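Local coordinates for protein glucose-6-phosphate dehydrogenase (PDB 5AQ1) that oxidises glucose 6-phosphate with NADP+ as the hydride acceptor, the entry step of the pentose phosphate pathway, and so supplies NADPH for redox balance, at residues 304-318 against 339-353. Residues are numbered along the deposited sequence; the frame is centred on the assembly and turned at random.
Sequences QVVPANPAECVLGQY and SHCPTFAVLRLHVNN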
loop_
_atom_site.group_PDB
_atom_site.type_symbol
_atom_site.label_atom_id
_atom_site.label_comp_id
_atom_site.label_asym_id
_atom_site.label_seq_id
_atom_site.Cartn_x
_atom_site.Cartn_y
_atom_site.Cartn_z
ATOM N N GLN B 304 -3.013 19.144 13.882
ATOM C CA GLN B 304 -2.476 17.832 14.249
ATOM C C GLN B 304 -0.959 17.829 14.446
ATOM O O GLN B 304 -0.385 16.799 14.778
ATOM C CB GLN B 304 -2.847 16.814 13.176
ATOM C CG GLN B 304 -4.346 16.632 13.017
ATOM C CD GLN B 304 -4.711 15.744 11.852
ATOM O OE1 GLN B 304 -3.844 15.221 11.153
ATOM N NE2 GLN B 304 -6.002 15.571 11.630
ATOM N N VAL B 305 -0.307 18.969 14.225
ATOM C CA VAL B 305 1.133 19.082 14.446
ATOM C C VAL B 305 1.397 19.215 15.941
ATOM O O VAL B 305 0.767 20.026 16.615
ATOM C CB VAL B 305 1.732 20.294 13.709
ATOM C CG1 VAL B 305 3.212 20.447 14.033
ATOM C CG2 VAL B 305 1.534 20.157 12.205
ATOM N N VAL B 306 2.330 18.418 16.453
ATOM C CA VAL B 306 2.706 18.483 17.861
ATOM C C VAL B 306 3.544 19.746 18.077
ATOM O O VAL B 306 4.511 19.976 17.342
ATOM C CB VAL B 306 3.514 17.241 18.291
ATOM C CG1 VAL B 306 3.985 17.374 19.733
ATOM C CG2 VAL B 306 2.682 15.978 18.111
ATOM N N PRO B 307 3.189 20.567 19.082
ATOM C CA PRO B 307 3.946 21.802 19.296
ATOM C C PRO B 307 5.440 21.563 19.496
ATOM O O PRO B 307 5.829 20.613 20.174
ATOM C CB PRO B 307 3.326 22.383 20.571
ATOM C CG PRO B 307 1.951 21.814 20.623
ATOM C CD PRO B 307 2.066 20.440 20.031
ATOM N N ALA B 308 6.262 22.420 18.898
ATOM C CA ALA B 308 7.709 22.331 19.044
ATOM C C ALA B 308 8.097 22.483 20.503
ATOM O O ALA B 308 7.389 23.131 21.276
ATOM C CB ALA B 308 8.388 23.405 18.204
ATOM N N ASN B 309 9.220 21.885 20.886
ATOM C CA ASN B 309 9.720 22.046 22.243
ATOM C C ASN B 309 11.248 22.156 22.294
ATOM O O ASN B 309 11.932 21.686 21.381
ATOM C CB ASN B 309 9.198 20.918 23.142
ATOM C CG ASN B 309 9.959 19.627 22.966
ATOM O OD1 ASN B 309 10.789 19.266 23.800
ATOM N ND2 ASN B 309 9.688 18.928 21.872
ATOM N N PRO B 310 11.784 22.793 23.354
ATOM C CA PRO B 310 13.221 23.072 23.479
ATOM C C PRO B 310 14.143 21.883 23.218
ATOM O O PRO B 310 15.213 22.056 22.627
ATOM C CB PRO B 310 13.365 23.516 24.936
ATOM C CG PRO B 310 12.038 24.081 25.289
ATOM C CD PRO B 310 11.034 23.270 24.533
ATOM N N ALA B 311 13.737 20.695 23.656
ATOM C CA ALA B 311 14.563 19.499 23.500
ATOM C C ALA B 311 14.769 19.129 22.034
ATOM O O ALA B 311 15.816 18.594 21.673
ATOM C CB ALA B 311 13.954 18.327 24.260
ATOM N N GLU B 312 13.775 19.410 21.198
ATOM C CA GLU B 312 13.841 19.062 19.783
ATOM C C GLU B 312 14.122 20.279 18.905
ATOM O O GLU B 312 13.477 20.480 17.877
ATOM C CB GLU B 312 12.542 18.368 19.363
ATOM C CG GLU B 312 12.303 17.045 20.077
ATOM C CD GLU B 312 11.064 16.321 19.583
ATOM O OE1 GLU B 312 9.954 16.881 19.720
ATOM O OE2 GLU B 312 11.200 15.192 19.063
ATOM N N CYS B 313 15.087 21.097 19.317
ATOM C CA CYS B 313 15.541 22.215 18.493
ATOM C C CYS B 313 16.982 22.615 18.794
ATOM O O CYS B 313 17.495 22.353 19.884
ATOM C CB CYS B 313 14.625 23.433 18.660
ATOM S SG CYS B 313 15.056 24.535 20.024
ATOM N N VAL B 314 17.626 23.237 17.807
ATOM C CA VAL B 314 18.942 23.848 17.979
ATOM C C VAL B 314 18.870 25.285 17.477
ATOM O O VAL B 314 18.515 25.525 16.326
ATOM C CB VAL B 314 20.043 23.094 17.208
ATOM C CG1 VAL B 314 21.381 23.808 17.353
ATOM C CG2 VAL B 314 20.150 21.659 17.707
ATOM N N LEU B 315 19.205 26.226 18.353
ATOM C CA LEU B 315 19.150 27.649 18.043
ATOM C C LEU B 315 20.545 28.199 17.801
ATOM O O LEU B 315 21.527 27.691 18.349
ATOM C CB LEU B 315 18.493 28.415 19.194
ATOM C CG LEU B 315 16.987 28.672 19.113
ATOM C CD1 LEU B 315 16.222 27.523 18.479
ATOM C CD2 LEU B 315 16.454 28.970 20.505
ATOM N N GLY B 316 20.618 29.252 16.993
ATOM C CA GLY B 316 21.881 29.908 16.691
ATOM C C GLY B 316 21.755 31.412 16.538
ATOM O O GLY B 316 20.696 31.928 16.181
ATOM N N GLN B 317 22.856 32.106 16.809
ATOM C CA GLN B 317 22.953 33.561 16.666
ATOM C C GLN B 317 24.312 33.870 16.048
ATOM O O GLN B 317 25.344 33.514 16.625
ATOM C CB GLN B 317 22.823 34.224 18.039
ATOM C CG GLN B 317 22.765 35.739 18.025
ATOM C CD GLN B 317 22.866 36.320 19.422
ATOM O OE1 GLN B 317 23.942 36.336 20.016
ATOM N NE2 GLN B 317 21.746 36.799 19.955
ATOM N N TYR B 318 24.325 34.519 14.886
ATOM C CA TYR B 318 25.574 34.656 14.125
ATOM C C TYR B 318 26.560 35.648 14.747
ATOM O O TYR B 318 26.169 36.671 15.308
ATOM C CB TYR B 318 25.320 34.978 12.637
ATOM C CG TYR B 318 24.876 36.391 12.306
ATOM C CD1 TYR B 318 25.805 37.401 12.069
ATOM C CD2 TYR B 318 23.525 36.703 12.179
ATOM C CE1 TYR B 318 25.399 38.687 11.747
ATOM C CE2 TYR B 318 23.110 37.981 11.857
ATOM C CZ TYR B 318 24.050 38.969 11.643
ATOM O OH TYR B 318 23.639 40.241 11.326
ATOM N N SER B 339 21.299 39.614 24.222
ATOM C CA SER B 339 20.145 39.157 23.457
ATOM C C SER B 339 20.189 37.650 23.226
ATOM O O SER B 339 21.238 37.108 22.874
ATOM C CB SER B 339 20.088 39.880 22.109
ATOM O OG SER B 339 18.979 39.448 21.343
ATOM N N HIS B 340 19.045 36.989 23.423
ATOM C CA HIS B 340 18.890 35.567 23.092
ATOM C C HIS B 340 18.366 35.402 21.669
ATOM O O HIS B 340 18.100 34.280 21.240
ATOM C CB HIS B 340 17.883 34.846 24.011
ATOM C CG HIS B 340 17.930 35.261 25.449
ATOM N ND1 HIS B 340 18.969 34.924 26.291
ATOM C CD2 HIS B 340 17.038 35.944 26.205
ATOM C CE1 HIS B 340 18.727 35.407 27.498
ATOM N NE2 HIS B 340 17.562 36.031 27.472
ATOM N N CYS B 341 18.183 36.504 20.943
ATOM C CA CYS B 341 17.491 36.444 19.666
ATOM C C CYS B 341 18.190 35.495 18.699
ATOM O O CYS B 341 19.357 35.698 18.353
ATOM C CB CYS B 341 17.372 37.824 19.029
ATOM S SG CYS B 341 16.369 37.799 17.530
ATOM N N PRO B 342 17.477 34.447 18.264
ATOM C CA PRO B 342 18.070 33.505 17.334
ATOM C C PRO B 342 17.994 33.994 15.890
ATOM O O PRO B 342 16.933 34.428 15.430
ATOM C CB PRO B 342 17.212 32.257 17.522
ATOM C CG PRO B 342 15.866 32.788 17.878
ATOM C CD PRO B 342 16.094 34.076 18.622
ATOM N N THR B 343 19.124 33.925 15.193
ATOM C CA THR B 343 19.178 34.166 13.755
ATOM C C THR B 343 19.150 32.842 12.982
ATOM O O THR B 343 19.040 32.843 11.755
ATOM C CB THR B 343 20.439 34.967 13.369
ATOM O OG1 THR B 343 21.617 34.205 13.671
ATOM C CG2 THR B 343 20.484 36.290 14.123
ATOM N N PHE B 344 19.243 31.726 13.714
ATOM C CA PHE B 344 19.269 30.380 13.140
ATOM C C PHE B 344 18.472 29.416 14.024
ATOM O O PHE B 344 18.514 29.514 15.253
ATOM C CB PHE B 344 20.719 29.904 13.021
ATOM C CG PHE B 344 20.866 28.490 12.528
ATOM C CD1 PHE B 344 20.795 27.418 13.412
ATOM C CD2 PHE B 344 21.098 28.226 11.184
ATOM C CE1 PHE B 344 20.936 26.116 12.961
ATOM C CE2 PHE B 344 21.241 26.922 10.730
ATOM C CZ PHE B 344 21.159 25.865 11.618
ATOM N N ALA B 345 17.754 28.482 13.404
ATOM C CA ALA B 345 17.005 27.477 14.156
ATOM C C ALA B 345 16.732 26.220 13.335
ATOM O O ALA B 345 16.288 26.315 12.193
ATOM C CB ALA B 345 15.694 28.065 14.649
ATOM N N VAL B 346 17.014 25.054 13.917
ATOM C CA VAL B 346 16.555 23.776 13.378
ATOM C C VAL B 346 15.535 23.203 14.345
ATOM O O VAL B 346 15.804 23.101 15.535
ATOM C CB VAL B 346 17.679 22.728 13.249
ATOM C CG1 VAL B 346 17.161 21.490 12.529
ATOM C CG2 VAL B 346 18.873 23.296 12.510
ATOM N N LEU B 347 14.371 22.828 13.826
ATOM C CA LEU B 347 13.305 22.224 14.618
ATOM C C LEU B 347 13.014 20.823 14.099
ATOM O O LEU B 347 13.090 20.589 12.894
ATOM C CB LEU B 347 12.034 23.073 14.514
ATOM C CG LEU B 347 11.830 24.210 15.515
ATOM C CD1 LEU B 347 13.073 25.058 15.696
ATOM C CD2 LEU B 347 10.662 25.073 15.071
ATOM N N ARG B 348 12.696 19.899 15.006
ATOM C CA ARG B 348 12.103 18.620 14.624
ATOM C C ARG B 348 10.648 18.606 15.071
ATOM O O ARG B 348 10.358 18.689 16.267
ATOM C CB ARG B 348 12.850 17.432 15.237
ATOM C CG ARG B 348 12.202 16.086 14.914
ATOM C CD ARG B 348 13.082 14.892 15.263
ATOM N NE ARG B 348 13.150 14.641 16.705
ATOM C CZ ARG B 348 14.261 14.629 17.447
ATOM N NH1 ARG B 348 15.463 14.842 16.914
ATOM N NH2 ARG B 348 14.169 14.387 18.750
ATOM N N LEU B 349 9.740 18.502 14.106
ATOM C CA LEU B 349 8.311 18.436 14.388
ATOM C C LEU B 349 7.760 17.057 14.057
ATOM O O LEU B 349 8.314 16.335 13.224
ATOM C CB LEU B 349 7.558 19.495 13.582
ATOM C CG LEU B 349 8.057 20.936 13.726
ATOM C CD1 LEU B 349 7.240 21.863 12.843
ATOM C CD2 LEU B 349 8.014 21.404 15.172
ATOM N N HIS B 350 6.667 16.706 14.727
ATOM C CA HIS B 350 5.934 15.480 14.458
ATOM C C HIS B 350 4.499 15.839 14.098
ATOM O O HIS B 350 3.870 16.655 14.775
ATOM C CB HIS B 350 5.944 14.570 15.691
ATOM C CG HIS B 350 7.316 14.260 16.198
ATOM N ND1 HIS B 350 8.188 13.431 15.523
ATOM C CD2 HIS B 350 7.973 14.678 17.307
ATOM C CE1 HIS B 350 9.323 13.349 16.196
ATOM N NE2 HIS B 350 9.217 14.093 17.284
ATOM N N VAL B 351 3.989 15.241 13.027
ATOM C CA VAL B 351 2.580 15.365 12.671
ATOM C C VAL B 351 1.883 14.091 13.133
ATOM O O VAL B 351 2.165 13.008 12.617
ATOM C CB VAL B 351 2.392 15.548 11.154
ATOM C CG1 VAL B 351 0.928 15.801 10.824
ATOM C CG2 VAL B 351 3.255 16.696 10.646
ATOM N N ASN B 352 0.995 14.219 14.116
ATOM C CA ASN B 352 0.344 13.059 14.703
ATOM C C ASN B 352 -0.951 12.664 13.997
ATOM O O ASN B 352 -2.055 12.989 14.442
ATOM C CB ASN B 352 0.080 13.264 16.189
ATOM C CG ASN B 352 -0.387 11.995 16.864
ATOM O OD1 ASN B 352 0.031 10.896 16.494
ATOM N ND2 ASN B 352 -1.262 12.131 17.846
ATOM N N ASN B 353 -0.789 11.943 12.893
ATOM C CA ASN B 353 -1.895 11.271 12.227
ATOM C C ASN B 353 -1.377 10.036 11.487
ATOM O O ASN B 353 -0.180 9.736 11.522
ATOM C CB ASN B 353 -2.650 12.235 11.297
ATOM C CG ASN B 353 -1.842 12.656 10.079
ATOM O OD1 ASN B 353 -0.885 11.993 9.679
ATOM N ND2 ASN B 353 -2.250 13.756 9.462
#
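Gly-316 meets Thr-343 and Phe-344 together in a classic beta bulge, where strand 313-318 runs antiparallel to 344-349 in the large mixed sheet of the C-terminal domain. Val-314 and Val-346 form a hydrogen-bonded pair, each backbone N donating to the other's O. Their side chains share a face with Phe-344, covered by helix 495-504; Leu-315, Ala-345 and Leu-347 occupy the other, where helix 460-479 packs on the two leucines.

Glu-312 carries the polar centre. Its CB lies over one face of the Arg-348 guanidinium, toward the rim, and CG, placed beside the backbone N (chi1 -63°), runs 3.5 Å from Arg-348 NH2. CD lies 3.7 Å from His-350 NE2; OE1 takes a weak bond from Asn-309 ND2. OE2 meets three donors: Arg-348 NH2 at its anti lone pair, Arg-348 NE from above the carboxylate plane, and His-350 NE2 on the syn side at 2.9 Å, with OE2 in the imidazole plane, at its edge. This salt bridge and His-carboxylate bond would favour a charged Glu-312. Arg-348 NH1 turns instead to Ser-504 OG.

Beyond the bulge, Gln-317 extends along the 339-341 loop, its NE2 donating to Ser-339 O (3.0 Å) and Cys-341 O (3.1 Å). Thr-343 OG1 accepts from Tyr-318 N and also bonds Tyr-487 OH. At the far end, near a second subunit, the Gln-304 and Asn-353 amides stand almost perpendicular; Asn-353 ND2 donates to Gln-304 OE1 (2.7 Å), nearly in line with the side-chain C=O of Gln-304.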